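Local coordinates for protein Dye-decolorizing peroxidase (Irpex lacteus, PDB 7D8M) that binds heme b and probably uses hydrogen peroxide to oxidise dyes and other substrates, at residues S73-G78 and N117-F122; D85-A90 and V206-S211; G262-G267 and D275-A280. One frame throughout, in Å; residues are numbered along the deposited sequence.

Following the chain from the N terminus, contact 1 closes the loop from Ser73 to Phe122, tying the start of helix 74-79 to the entry of strand 120-126 in the first ferredoxin-like sheet. Contact 2 crosses it, closing a long loop with 115 residues between its segments: 85-90 lies inside the loop of contact 1, while 206-211 comes just before strand 217-226 of the second sheet. The two contacts meet where Phe77 CZ packs against Leu86 CD1 at 3.7 Å. Contact 3 follows in series and closes a short loop between helices 249-261 and 279-283 beside the heme. It lies on the opposite side of the chain's centre, its centre about 41 Å from those of the other two.

Contact 1 (S73-G78 and N117-F122); sequences SHAGFG and NVDGVF
Ser73 faces the bend at Val118 and Asp119 with both its backbone N and its side chain. Its OG sits between the backbone N and the carbonyl carbon (chi1 74°), and from there it donates to Val118 O at 2.6 Å, approaching only slightly tilted from the carbonyl plane. The same oxygen accepts from Gly76 N at 3.1 Å, so this N-cap hydroxyl closes the first turn of helix 74-79 and links it to the neighbouring loop. Ser73 N adds a bond to Asp119 O at 3.0 Å, the donor standing well above the plane of that carbonyl. Asp119 and Gly120 together stand across from Phe30 of strand 24-32, a classic beta bulge at the entry of strand 120-126, within the alpha+beta barrel domain; Val118 comes just before the bulge and Asp119 lies within it. Gly76 has no side chain, and Asp119 O lies close on its flank, taking a CA-H...O contact from Gly76 CA at 3.3 Å. The Asp119 carboxylate lies beside the helix, CG anti to the carbonyl carbon (chi1 -74°). Its OD1 rests 3.6 Å from Ala75 CB, while OD2 accepts from Ile32 N at the end of strand 24-32, which pairs with 120-126. Phe436 of strand 428-438 touches the side chains of both Ser73 and Val118.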
loop_
_atom_site.group_PDB
_atom_site.type_symbol
_atom_site.label_atom_id
_atom_site.label_comp_id
_atom_site.label_asym_id
_atom_site.label_seq_id
_atom_site.Cartn_x
_atom_site.Cartn_y
_atom_site.Cartn_z
ATOM N N SER A 73 4.871 9.728 13.523
ATOM C CA SER A 73 4.427 8.620 14.352
ATOM C C SER A 73 3.893 9.126 15.685
ATOM O O SER A 73 4.122 10.269 16.083
ATOM C CB SER A 73 5.571 7.640 14.581
ATOM O OG SER A 73 6.523 8.155 15.508
ATOM N N HIS A 74 3.165 8.245 16.377
ATOM C CA HIS A 74 2.705 8.544 17.732
ATOM C C HIS A 74 3.864 8.955 18.631
ATOM O O HIS A 74 3.740 9.888 19.432
ATOM C CB HIS A 74 1.978 7.326 18.318
ATOM C CG HIS A 74 1.671 7.445 19.781
ATOM N ND1 HIS A 74 0.486 7.972 20.251
ATOM C CD2 HIS A 74 2.385 7.088 20.875
ATOM C CE1 HIS A 74 0.487 7.941 21.573
ATOM N NE2 HIS A 74 1.628 7.411 21.976
ATOM N N ALA A 75 5.004 8.273 18.506
ATOM C CA ALA A 75 6.187 8.681 19.258
ATOM C C ALA A 75 6.625 10.089 18.868
ATOM O O ALA A 75 7.056 10.874 19.722
ATOM C CB ALA A 75 7.319 7.678 19.038
ATOM N N GLY A 76 6.497 10.434 17.585
ATOM C CA GLY A 76 6.854 11.779 17.149
ATOM C C GLY A 76 5.947 12.846 17.735
ATOM O O GLY A 76 6.408 13.942 18.075
ATOM N N PHE A 77 4.648 12.551 17.848
ATOM C CA PHE A 77 3.740 13.446 18.563
ATOM C C PHE A 77 4.292 13.784 19.943
ATOM O O PHE A 77 4.378 14.958 20.329
ATOM C CB PHE A 77 2.358 12.808 18.721
ATOM C CG PHE A 77 1.474 12.902 17.513
ATOM C CD1 PHE A 77 1.944 12.584 16.244
ATOM C CD2 PHE A 77 0.137 13.249 17.658
ATOM C CE1 PHE A 77 1.099 12.640 15.136
ATOM C CE2 PHE A 77 -0.721 13.298 16.556
ATOM C CZ PHE A 77 -0.237 12.998 15.294
ATOM N N GLY A 78 4.651 12.749 20.711
ATOM C CA GLY A 78 5.195 12.979 22.038
ATOM C C GLY A 78 6.430 13.856 22.008
ATOM O O GLY A 78 6.541 14.822 22.764
ATOM N N ASN A 117 11.425 4.315 18.362
ATOM C CA ASN A 117 12.426 5.352 18.133
ATOM C C ASN A 117 12.104 6.193 16.904
ATOM O O ASN A 117 12.502 7.363 16.833
ATOM C CB ASN A 117 13.805 4.715 17.985
ATOM C CG ASN A 117 14.932 5.726 18.140
ATOM O OD1 ASN A 117 15.050 6.377 19.174
ATOM N ND2 ASN A 117 15.767 5.853 17.115
ATOM N N VAL A 118 11.402 5.621 15.928
ATOM C CA VAL A 118 11.067 6.360 14.716
ATOM C C VAL A 118 9.977 7.375 15.036
ATOM O O VAL A 118 8.873 7.014 15.465
ATOM C CB VAL A 118 10.638 5.409 13.592
ATOM C CG1 VAL A 118 9.996 6.195 12.441
ATOM C CG2 VAL A 118 11.845 4.598 13.111
ATOM N N ASP A 119 10.291 8.657 14.838
ATOM C CA ASP A 119 9.379 9.756 15.129
ATOM C C ASP A 119 8.626 10.247 13.903
ATOM O O ASP A 119 7.573 10.877 14.050
ATOM C CB ASP A 119 10.155 10.941 15.747
ATOM C CG ASP A 119 10.570 10.683 17.187
ATOM O OD1 ASP A 119 9.867 9.929 17.890
ATOM O OD2 ASP A 119 11.594 11.244 17.624
ATOM N N GLY A 120 9.125 9.970 12.706
ATOM C CA GLY A 120 8.415 10.376 11.512
ATOM C C GLY A 120 9.213 10.010 10.284
ATOM O O GLY A 120 10.297 9.417 10.364
ATOM N N VAL A 121 8.671 10.395 9.136
ATOM C CA VAL A 121 9.297 10.065 7.867
ATOM C C VAL A 121 9.048 11.193 6.878
ATOM O O VAL A 121 7.950 11.754 6.808
ATOM C CB VAL A 121 8.767 8.710 7.332
ATOM C CG1 VAL A 121 7.240 8.740 7.218
ATOM C CG2 VAL A 121 9.414 8.385 6.006
ATOM N N PHE A 122 10.090 11.531 6.124
ATOM C CA PHE A 122 9.989 12.396 4.960
ATOM C C PHE A 122 9.897 11.507 3.729
ATOM O O PHE A 122 10.695 10.577 3.576
ATOM C CB PHE A 122 11.212 13.316 4.851
ATOM C CG PHE A 122 11.129 14.571 5.686
ATOM C CD1 PHE A 122 10.464 15.694 5.216
ATOM C CD2 PHE A 122 11.761 14.645 6.920
ATOM C CE1 PHE A 122 10.402 16.857 5.967
ATOM C CE2 PHE A 122 11.704 15.806 7.683
ATOM C CZ PHE A 122 11.022 16.914 7.204
#

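Contact 2 (D85-A90 and V206-S211); sequences DLQDTA and VMNRPS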
loop_
_atom_site.group_PDB
_atom_site.type_symbol
_atom_site.label_atom_id
_atom_site.label_comp_id
_atom_site.label_asym_id
_atom_site.label_seq_id
_atom_site.Cartn_x
_atom_site.Cartn_y
_atom_site.Cartn_z
ATOM N N ASP A 85 -4.768 12.807 20.210
ATOM C CA ASP A 85 -6.203 12.671 20.414
ATOM C C ASP A 85 -6.914 12.259 19.126
ATOM O O ASP A 85 -8.077 12.601 18.911
ATOM C CB ASP A 85 -6.803 13.963 20.981
ATOM C CG ASP A 85 -6.375 15.218 20.212
ATOM O OD1 ASP A 85 -5.746 15.097 19.139
ATOM O OD2 ASP A 85 -6.678 16.338 20.686
ATOM N N LEU A 86 -6.222 11.521 18.256
ATOM C CA LEU A 86 -6.806 11.138 16.976
ATOM C C LEU A 86 -7.766 9.958 17.098
ATOM O O LEU A 86 -8.583 9.753 16.194
ATOM C CB LEU A 86 -5.693 10.817 15.969
ATOM C CG LEU A 86 -4.946 11.993 15.316
ATOM C CD1 LEU A 86 -3.613 11.546 14.730
ATOM C CD2 LEU A 86 -5.797 12.613 14.237
ATOM N N GLN A 87 -7.688 9.191 18.189
ATOM C CA GLN A 87 -8.571 8.042 18.458
ATOM C C GLN A 87 -8.324 6.876 17.506
ATOM O O GLN A 87 -9.233 6.090 17.230
ATOM C CB GLN A 87 -10.052 8.432 18.426
ATOM C CG GLN A 87 -10.458 9.427 19.501
ATOM C CD GLN A 87 -11.942 9.738 19.471
ATOM O OE1 GLN A 87 -12.344 10.899 19.525
ATOM N NE2 GLN A 87 -12.765 8.700 19.386
ATOM N N ASP A 88 -7.105 6.740 16.996
ATOM C CA ASP A 88 -6.722 5.592 16.181
ATOM C C ASP A 88 -5.862 4.691 17.055
ATOM O O ASP A 88 -4.712 5.022 17.358
ATOM C CB ASP A 88 -5.983 6.030 14.915
ATOM C CG ASP A 88 -5.869 4.916 13.888
ATOM O OD1 ASP A 88 -5.135 3.937 14.156
ATOM O OD2 ASP A 88 -6.515 5.025 12.815
ATOM N N THR A 89 -6.433 3.557 17.473
ATOM C CA THR A 89 -5.769 2.688 18.439
ATOM C C THR A 89 -4.519 2.032 17.850
ATOM O O THR A 89 -3.509 1.872 18.550
ATOM C CB THR A 89 -6.760 1.628 18.950
ATOM O OG1 THR A 89 -7.175 0.785 17.870
ATOM C CG2 THR A 89 -8.005 2.283 19.544
ATOM N N ALA A 90 -4.567 1.625 16.575
ATOM C CA ALA A 90 -3.360 1.125 15.916
ATOM C C ALA A 90 -2.275 2.195 15.875
ATOM O O ALA A 90 -1.119 1.939 16.233
ATOM C CB ALA A 90 -3.682 0.639 14.498
ATOM N N VAL A 206 -14.715 8.224 12.944
ATOM C CA VAL A 206 -14.466 8.944 14.197
ATOM C C VAL A 206 -15.209 10.269 14.065
ATOM O O VAL A 206 -14.671 11.275 13.584
ATOM C CB VAL A 206 -12.975 9.139 14.470
ATOM C CG1 VAL A 206 -12.756 10.017 15.703
ATOM C CG2 VAL A 206 -12.284 7.800 14.650
ATOM N N MET A 207 -16.478 10.266 14.470
ATOM C CA MET A 207 -17.257 11.496 14.430
ATOM C C MET A 207 -16.726 12.519 15.422
ATOM O O MET A 207 -16.952 13.719 15.246
ATOM C CB MET A 207 -18.729 11.169 14.683
ATOM C CG MET A 207 -19.273 10.167 13.661
ATOM S SD MET A 207 -20.970 9.621 13.932
ATOM C CE MET A 207 -21.695 9.951 12.327
ATOM N N ASN A 208 -15.971 12.060 16.414
ATOM C CA ASN A 208 -15.338 12.840 17.468
ATOM C C ASN A 208 -14.005 13.478 17.048
ATOM O O ASN A 208 -13.251 13.910 17.925
ATOM C CB ASN A 208 -15.106 11.918 18.672
ATOM C CG ASN A 208 -15.279 12.620 19.995
ATOM O OD1 ASN A 208 -15.545 13.821 20.039
ATOM N ND2 ASN A 208 -15.127 11.871 21.091
ATOM N N ARG A 209 -13.691 13.551 15.755
ATOM C CA ARG A 209 -12.310 13.792 15.345
ATOM C C ARG A 209 -11.908 15.247 15.598
ATOM O O ARG A 209 -12.671 16.166 15.281
ATOM C CB ARG A 209 -12.120 13.434 13.865
ATOM C CG ARG A 209 -10.660 13.410 13.391
ATOM C CD ARG A 209 -9.988 12.049 13.593
ATOM N NE ARG A 209 -10.474 11.033 12.658
ATOM C CZ ARG A 209 -9.994 9.793 12.581
ATOM N NH1 ARG A 209 -9.006 9.401 13.378
ATOM N NH2 ARG A 209 -10.504 8.940 11.707
ATOM N N PRO A 210 -10.718 15.483 16.164
ATOM C CA PRO A 210 -10.281 16.862 16.456
ATOM C C PRO A 210 -10.172 17.724 15.205
ATOM O O PRO A 210 -9.876 17.243 14.108
ATOM C CB PRO A 210 -8.904 16.674 17.106
ATOM C CG PRO A 210 -8.882 15.299 17.604
ATOM C CD PRO A 210 -9.806 14.477 16.734
ATOM N N SER A 211 -10.374 19.031 15.398
ATOM C CA SER A 211 -10.459 19.951 14.269
ATOM C C SER A 211 -9.123 20.091 13.553
ATOM O O SER A 211 -9.084 20.180 12.320
ATOM C CB SER A 211 -10.941 21.322 14.748
ATOM O OG SER A 211 -12.072 21.207 15.593
HETATM O O HOH W 1 -8.627 6.574 12.904
#
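Leu86 and Arg209 meet where the loop leading to helix 89-93 passes a type I beta turn, Val206 to Arg209, that precedes strand 217-226. Arg209 NH1 donates to Leu86 O at 2.9 Å, a weak bond because the N-H points well off the oxygen (125°). Beside it, the Pro210 ring and the Asp85 side chain run antiparallel alongside one another. Pro210 CG reaches 3.1 Å from Asp85 O and also lies 3.5 Å from Asp85 OD1. At the other end Gln87, extended beyond CG, lays its amide over the turn: CD and NE2 rest on Val206 CG1, and OE1 comes 3.1 Å from Asn208 CB. The Gln87 and Asn208 amide planes stand nearly perpendicular, 88° apart.

In the second shell, Asp85 OD1 is bonded to Trp212 NE1. The Arg209 chain turns twice, at chi2, which places CD, and at chi3, which places NE (72°), and Val206 CB lies 3.5 Å above one face of its guanidinium, offset toward the rim. A salt bridge from Arg209 NE to Asp204 OD2 holds the group and probably offsets its charge. Asp88, the N-cap of helix 89-93, bonds Phe91 N through OD1 and Ile369 N through OD2. A water joins it to the arginine, accepting from Arg209 NH1 and donating to Asp88 OD2 at 2.6 Å.

Contact 3 (G262-G267 and D275-A280); sequences GRWKSG and DFDDPA. With HEM (protoporphyrin IX containing Fe), chain B.
Trp264 and Asp277 bring the two backbones together, their CA atoms 5.8 Å apart, and the CA atoms of Ser266 and Pro279 follow at 5.1 Å. Residues 264-267 form a type I beta turn, closed by Gly267 N to Trp264 O, while 275-278 run past it as an irregular loop. That loop lies over one face of the Trp264 indole: Asp277 N stands above the ring's centre, Phe276 C nearer the rim. Asp277 CA makes a CH-pi contact, 3.7 Å from the centroid of the five-membered ring. Asp277 CG is anti to the backbone N (chi1 -165°), and the carboxylate turns almost parallel to the indole plane. There OD1 takes the Ser266 hydroxyl on its syn lone pair at 2.5 Å; Ser266 OG in turn accepts from Ala268 N. Trp264 NE1 bonds Ser273 O. On the heme side, Arg263 NH1 donates to Gly267 O at 2.7 Å, in the guanidinium plane, while NE makes a weak bond to heme O1A at 3.5 Å. Arg263 NH1 also bonds Asn288 O, so the turn probably helps to position this heme-pocket arginine. Trp264 also packs against Leu255 and Ser258 of helix 249-261, and Asp278 is the N-cap of helix 279-283.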
loop_
_atom_site.group_PDB
_atom_site.type_symbol
_atom_site.label_atom_id
_atom_site.label_comp_id
_atom_site.label_asym_id
_atom_site.label_seq_id
_atom_site.Cartn_x
_atom_site.Cartn_y
_atom_site.Cartn_z
ATOM N N GLY A 262 -5.241 -12.389 -9.011
ATOM C CA GLY A 262 -6.461 -11.857 -9.574
ATOM C C GLY A 262 -6.250 -11.100 -10.863
ATOM O O GLY A 262 -7.218 -10.593 -11.428
ATOM N N ARG A 263 -5.007 -10.996 -11.327
ATOM C CA ARG A 263 -4.658 -10.310 -12.559
ATOM C C ARG A 263 -3.491 -11.043 -13.196
ATOM O O ARG A 263 -2.678 -11.661 -12.501
ATOM C CB ARG A 263 -4.258 -8.838 -12.329
ATOM C CG ARG A 263 -5.388 -7.932 -11.875
ATOM C CD ARG A 263 -4.916 -6.481 -11.756
ATOM N NE ARG A 263 -5.960 -5.633 -11.192
ATOM C CZ ARG A 263 -6.891 -5.018 -11.914
ATOM N NH1 ARG A 263 -6.903 -5.149 -13.235
ATOM N NH2 ARG A 263 -7.804 -4.270 -11.316
ATOM N N TRP A 264 -3.439 -10.991 -14.526
ATOM C CA TRP A 264 -2.248 -11.368 -15.262
ATOM C C TRP A 264 -1.182 -10.285 -15.078
ATOM O O TRP A 264 -1.458 -9.201 -14.566
ATOM C CB TRP A 264 -2.582 -11.550 -16.741
ATOM C CG TRP A 264 -3.586 -12.653 -17.012
ATOM C CD1 TRP A 264 -4.950 -12.532 -17.095
ATOM C CD2 TRP A 264 -3.291 -14.029 -17.244
ATOM N NE1 TRP A 264 -5.519 -13.762 -17.354
ATOM C CE2 TRP A 264 -4.521 -14.696 -17.454
ATOM C CE3 TRP A 264 -2.106 -14.771 -17.283
ATOM C CZ2 TRP A 264 -4.595 -16.064 -17.702
ATOM C CZ3 TRP A 264 -2.182 -16.124 -17.543
ATOM C CH2 TRP A 264 -3.417 -16.757 -17.744
ATOM N N LYS A 265 0.048 -10.578 -15.511
ATOM C CA LYS A 265 1.132 -9.614 -15.314
ATOM C C LYS A 265 0.882 -8.313 -16.072
ATOM O O LYS A 265 1.346 -7.239 -15.651
ATOM C CB LYS A 265 2.467 -10.246 -15.720
ATOM C CG LYS A 265 2.935 -11.307 -14.741
ATOM C CD LYS A 265 4.304 -11.871 -15.086
ATOM C CE LYS A 265 4.769 -12.819 -13.975
ATOM N NZ LYS A 265 5.862 -13.747 -14.380
ATOM N N SER A 266 0.130 -8.379 -17.173
ATOM C CA SER A 266 -0.211 -7.178 -17.931
ATOM C C SER A 266 -1.166 -6.257 -17.188
ATOM O O SER A 266 -1.319 -5.095 -17.586
ATOM C CB SER A 266 -0.848 -7.572 -19.259
ATOM O OG SER A 266 -2.159 -8.037 -19.026
ATOM N N GLY A 267 -1.805 -6.736 -16.124
ATOM C CA GLY A 267 -2.859 -6.005 -15.460
ATOM C C GLY A 267 -4.254 -6.471 -15.824
ATOM O O GLY A 267 -5.228 -6.025 -15.194
ATOM N N ASP A 275 -8.739 -17.118 -19.107
ATOM C CA ASP A 275 -8.047 -18.228 -19.752
ATOM C C ASP A 275 -6.691 -17.858 -20.320
ATOM O O ASP A 275 -5.818 -18.723 -20.407
ATOM C CB ASP A 275 -8.918 -18.813 -20.867
ATOM C CG ASP A 275 -10.245 -19.318 -20.347
ATOM O OD1 ASP A 275 -10.238 -20.069 -19.349
ATOM O OD2 ASP A 275 -11.294 -18.958 -20.924
ATOM N N PHE A 276 -6.488 -16.600 -20.694
ATOM C CA PHE A 276 -5.197 -16.157 -21.188
ATOM C C PHE A 276 -5.065 -14.666 -20.934
ATOM O O PHE A 276 -6.057 -13.950 -20.770
ATOM C CB PHE A 276 -5.025 -16.466 -22.683
ATOM C CG PHE A 276 -6.205 -16.076 -23.522
ATOM C CD1 PHE A 276 -6.380 -14.761 -23.922
ATOM C CD2 PHE A 276 -7.138 -17.025 -23.913
ATOM C CE1 PHE A 276 -7.461 -14.400 -24.694
ATOM C CE2 PHE A 276 -8.227 -16.673 -24.688
ATOM C CZ PHE A 276 -8.387 -15.357 -25.079
ATOM N N ASP A 277 -3.823 -14.206 -20.911
ATOM C CA ASP A 277 -3.573 -12.787 -20.754
ATOM C C ASP A 277 -4.094 -12.015 -21.957
ATOM O O ASP A 277 -4.092 -12.496 -23.093
ATOM C CB ASP A 277 -2.085 -12.522 -20.571
ATOM C CG ASP A 277 -1.803 -11.125 -20.058
ATOM O OD1 ASP A 277 -2.758 -10.323 -19.954
ATOM O OD2 ASP A 277 -0.625 -10.834 -19.744
ATOM N N ASP A 278 -4.554 -10.802 -21.691
ATOM C CA ASP A 278 -5.012 -9.893 -22.732
ATOM C C ASP A 278 -4.338 -8.569 -22.419
ATOM O O ASP A 278 -4.888 -7.745 -21.680
ATOM C CB ASP A 278 -6.536 -9.800 -22.749
ATOM C CG ASP A 278 -7.052 -8.774 -23.736
ATOM O OD1 ASP A 278 -6.242 -8.166 -24.465
ATOM O OD2 ASP A 278 -8.280 -8.575 -23.778
ATOM N N PRO A 279 -3.139 -8.333 -22.966
ATOM C CA PRO A 279 -2.377 -7.140 -22.584
ATOM C C PRO A 279 -3.026 -5.842 -23.001
ATOM O O PRO A 279 -2.748 -4.811 -22.376
ATOM C CB PRO A 279 -1.028 -7.330 -23.294
ATOM C CG PRO A 279 -0.999 -8.762 -23.725
ATOM C CD PRO A 279 -2.414 -9.170 -23.932
ATOM N N ALA A 280 -3.865 -5.842 -24.039
ATOM C CA ALA A 280 -4.579 -4.612 -24.369
ATOM C C ALA A 280 -5.607 -4.281 -23.293
ATOM O O ALA A 280 -5.763 -3.117 -22.909
ATOM C CB ALA A 280 -5.247 -4.738 -25.737
HETATM C CHA HEM B . -3.718 -4.843 -5.503
HETATM C CHB HEM B . 0.749 -6.731 -5.453
HETATM C CHC HEM B . 1.013 -5.891 -0.673
HETATM C CHD HEM B . -3.627 -4.477 -0.653
HETATM C C1A HEM B . -2.532 -5.406 -5.918
HETATM C C2A HEM B . -2.164 -5.715 -7.287
HETATM C C3A HEM B . -0.919 -6.225 -7.268
HETATM C C4A HEM B . -0.466 -6.254 -5.893
HETATM C CMA HEM B . -0.076 -6.711 -8.461
HETATM C CAA HEM B . -3.071 -5.472 -8.523
HETATM C CBA HEM B . -2.846 -4.066 -9.076
HETATM C CGA HEM B . -3.947 -3.115 -8.646
HETATM O O1A HEM B . -5.120 -3.548 -8.560
HETATM O O2A HEM B . -3.656 -1.909 -8.415
HETATM C C1B HEM B . 1.212 -6.629 -4.163
HETATM C C2B HEM B . 2.552 -6.959 -3.735
HETATM C C3B HEM B . 2.618 -6.737 -2.409
HETATM C C4B HEM B . 1.332 -6.245 -1.969
HETATM C CMB HEM B . 3.649 -7.508 -4.694
HETATM C CAB HEM B . 3.816 -6.895 -1.439
HETATM C CBB HEM B . 5.090 -6.943 -1.842
HETATM C C1C HEM B . -0.238 -5.502 -0.222
HETATM C C2C HEM B . -0.641 -5.301 1.159
HETATM C C3C HEM B . -1.929 -4.902 1.162
HETATM C C4C HEM B . -2.378 -4.862 -0.217
HETATM C CMC HEM B . 0.314 -5.500 2.363
HETATM C CAC HEM B . -2.864 -4.568 2.354
HETATM C CBC HEM B . -2.673 -5.052 3.594
HETATM C C1D HEM B . -4.010 -4.336 -1.970
HETATM C C2D HEM B . -5.210 -3.681 -2.466
HETATM C C3D HEM B . -5.234 -3.789 -3.796
HETATM C C4D HEM B . -4.047 -4.515 -4.204
HETATM C CMD HEM B . -6.294 -2.986 -1.626
HETATM C CAD HEM B . -6.335 -3.246 -4.729
HETATM C CBD HEM B . -7.418 -4.320 -4.875
HETATM C CGD HEM B . -8.591 -3.826 -5.694
HETATM O O1D HEM B . -9.117 -4.620 -6.516
HETATM O O2D HEM B . -8.998 -2.640 -5.538
HETATM N NA HEM B . -1.481 -5.754 -5.100
HETATM N NB HEM B . 0.486 -6.193 -3.062
HETATM N NC HEM B . -1.323 -5.234 -1.023
HETATM N ND HEM B . -3.309 -4.821 -3.061
HETATM FE FE HEM B . -1.444 -5.659 -3.024
#